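Local coordinates for ferric uptake regulation protein (Vibrio cholerae, PDB 2W57) that probably represses iron-uptake genes by binding their operator DNA as a metal-dependent dimer when iron is plentiful, at residues E24-P29 / R57-F62. Sequence-based numbering, arbitrary orientation.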
loop_
_atom_site.group_PDB
_atom_site.type_symbol
_atom_site.label_atom_id
_atom_site.label_comp_id
_atom_site.label_asym_id
_atom_site.label_seq_id
_atom_site.Cartn_x
_atom_site.Cartn_y
_atom_site.Cartn_z
ATOM N N GLU A 24 5.686 5.555 23.414
ATOM C CA GLU A 24 6.965 5.100 23.939
ATOM C C GLU A 24 7.621 4.092 22.983
ATOM O O GLU A 24 8.760 4.279 22.557
ATOM C CB GLU A 24 6.719 4.441 25.288
ATOM C CG GLU A 24 7.895 4.350 26.232
ATOM C CD GLU A 24 7.429 4.323 27.698
ATOM O OE1 GLU A 24 8.248 4.006 28.610
ATOM O OE2 GLU A 24 6.229 4.629 27.940
ATOM N N VAL A 25 6.896 3.035 22.623
ATOM C CA VAL A 25 7.466 2.025 21.745
ATOM C C VAL A 25 7.849 2.613 20.408
ATOM O O VAL A 25 8.947 2.344 19.908
ATOM C CB VAL A 25 6.545 0.797 21.547
ATOM C CG1 VAL A 25 7.039 -0.057 20.380
ATOM C CG2 VAL A 25 6.482 -0.043 22.833
ATOM N N LEU A 26 6.963 3.432 19.843
ATOM C CA LEU A 26 7.188 4.026 18.526
ATOM C C LEU A 26 8.466 4.856 18.451
ATOM O O LEU A 26 9.054 5.002 17.377
ATOM C CB LEU A 26 5.973 4.846 18.091
ATOM C CG LEU A 26 4.812 3.995 17.563
ATOM C CD1 LEU A 26 3.531 4.790 17.466
ATOM C CD2 LEU A 26 5.182 3.375 16.232
ATOM N N GLN A 27 8.904 5.355 19.607
ATOM C CA GLN A 27 10.104 6.186 19.715
ATOM C C GLN A 27 11.424 5.428 19.834
ATOM O O GLN A 27 12.479 6.038 19.719
ATOM C CB GLN A 27 9.970 7.142 20.894
ATOM C CG GLN A 27 9.093 8.325 20.604
ATOM C CD GLN A 27 8.469 8.872 21.856
ATOM O OE1 GLN A 27 8.301 8.161 22.840
ATOM N NE2 GLN A 27 8.108 10.138 21.828
ATOM N N GLN A 28 11.366 4.119 20.070
ATOM C CA GLN A 28 12.574 3.306 20.223
ATOM C C GLN A 28 13.305 3.205 18.877
ATOM O O GLN A 28 12.682 2.929 17.855
ATOM C CB GLN A 28 12.244 1.920 20.789
ATOM C CG GLN A 28 11.845 1.889 22.293
ATOM C CD GLN A 28 11.203 0.547 22.718
ATOM O OE1 GLN A 28 11.106 -0.396 21.917
ATOM N NE2 GLN A 28 10.760 0.462 23.984
ATOM N N PRO A 29 14.629 3.461 18.872
ATOM C CA PRO A 29 15.436 3.520 17.644
ATOM C C PRO A 29 15.136 2.400 16.641
ATOM O O PRO A 29 15.092 2.643 15.430
ATOM C CB PRO A 29 16.863 3.374 18.172
ATOM C CG PRO A 29 16.808 3.962 19.537
ATOM C CD PRO A 29 15.442 3.716 20.078
ATOM N N ARG A 57 -6.504 0.469 17.195
ATOM C CA ARG A 57 -7.349 1.625 17.444
ATOM C C ARG A 57 -6.439 2.849 17.693
ATOM O O ARG A 57 -6.643 3.910 17.083
ATOM C CB ARG A 57 -8.330 1.342 18.601
ATOM C CG ARG A 57 -9.131 2.557 19.135
ATOM C CD ARG A 57 -9.949 2.274 20.442
ATOM N NE ARG A 57 -9.144 1.960 21.646
ATOM C CZ ARG A 57 -8.393 2.831 22.357
ATOM N NH1 ARG A 57 -8.280 4.119 22.003
ATOM N NH2 ARG A 57 -7.723 2.408 23.438
ATOM N N VAL A 58 -5.403 2.676 18.529
ATOM C CA VAL A 58 -4.472 3.762 18.852
ATOM C C VAL A 58 -3.664 4.242 17.632
ATOM O O VAL A 58 -3.551 5.450 17.398
ATOM C CB VAL A 58 -3.523 3.421 20.028
ATOM C CG1 VAL A 58 -2.470 4.546 20.218
ATOM C CG2 VAL A 58 -4.311 3.176 21.332
ATOM N N LEU A 59 -3.113 3.308 16.859
ATOM C CA LEU A 59 -2.373 3.671 15.656
ATOM C C LEU A 59 -3.220 4.427 14.628
ATOM O O LEU A 59 -2.726 5.372 14.004
ATOM C CB LEU A 59 -1.705 2.448 15.032
ATOM C CG LEU A 59 -0.521 1.895 15.829
ATOM C CD1 LEU A 59 -0.060 0.561 15.287
ATOM C CD2 LEU A 59 0.617 2.919 15.846
ATOM N N ASN A 60 -4.485 4.042 14.467
ATOM C CA ASN A 60 -5.428 4.833 13.668
ATOM C C ASN A 60 -5.631 6.274 14.154
ATOM O O ASN A 60 -5.684 7.213 13.337
ATOM C CB ASN A 60 -6.792 4.165 13.622
ATOM C CG ASN A 60 -6.927 3.239 12.472
ATOM O OD1 ASN A 60 -6.499 2.076 12.534
ATOM N ND2 ASN A 60 -7.529 3.734 11.394
ATOM N N GLN A 61 -5.794 6.429 15.470
ATOM C CA GLN A 61 -5.989 7.733 16.098
ATOM C C GLN A 61 -4.717 8.561 15.900
ATOM O O GLN A 61 -4.784 9.754 15.621
ATOM C CB GLN A 61 -6.321 7.576 17.595
ATOM C CG GLN A 61 -7.557 6.740 17.901
ATOM C CD GLN A 61 -7.747 6.367 19.405
ATOM O OE1 GLN A 61 -6.784 6.134 20.175
ATOM N NE2 GLN A 61 -9.017 6.296 19.812
ATOM N N PHE A 62 -3.560 7.915 16.018
ATOM C CA PHE A 62 -2.282 8.574 15.772
ATOM C C PHE A 62 -2.149 8.979 14.303
ATOM O O PHE A 62 -1.597 10.039 13.992
ATOM C CB PHE A 62 -1.128 7.644 16.141
ATOM C CG PHE A 62 -0.871 7.529 17.611
ATOM C CD1 PHE A 62 -1.717 8.128 18.536
ATOM C CD2 PHE A 62 0.228 6.803 18.072
ATOM C CE1 PHE A 62 -1.455 8.023 19.897
ATOM C CE2 PHE A 62 0.491 6.683 19.419
ATOM C CZ PHE A 62 -0.348 7.293 20.342
#
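The ring of Phe-62 meets Leu-26 at its edge: methyl CD1 of the leucine lies close to the ring plane, 3.9 Å from Phe-62 CD2, with CE2 of the ring only slightly farther off. One face of the same ring is taken by its own helix, where Val-58, one turn earlier, lays CG1 3.5 Å above the plane and offset toward the rim. Edge and face are thus both packed against aliphatic carbon, and the flat phenylalanine, which brings no polar side-chain atom, suits such a place. Leu-26 also meets Leu-59, methyl to methyl, Leu-26 CD1 against Leu-59 CD2 at 3.8 Å, the two side chains lying at a slant to one another. A single branch of Leu-26 therefore serves both neighbours, reaching residues three apart that line one side of helix 52-64. Leu-59 leaves its backbone at an angle to this approach; with CG beside the backbone N and anti to the carbonyl carbon (chi1 -71°), the chain extends until CD2 reaches Leu-26. Long branched chains suit the place: the CA atoms of Leu-26 and Leu-59, the nearest pair across the two segments, are 10.0 Å apart, and the side chains span the gap. All three residues are buried, and the contact between them is wholly apolar. Around them, Leu-59 also packs on Ala-36 and Leu-39 of helix 36-45, Phe-62 on Leu-23, and both Leu-26 and Phe-62 on Val-68 of strand 68-72. Leucine and phenylalanine side chains here join helix 17-26, near Leu-26, to helix 52-64, and so belong to the hydrophobic core of the N-terminal winged-helix DNA-binding domain characteristic of Fur proteins, where helix 52-64 probably serves as the recognition helix.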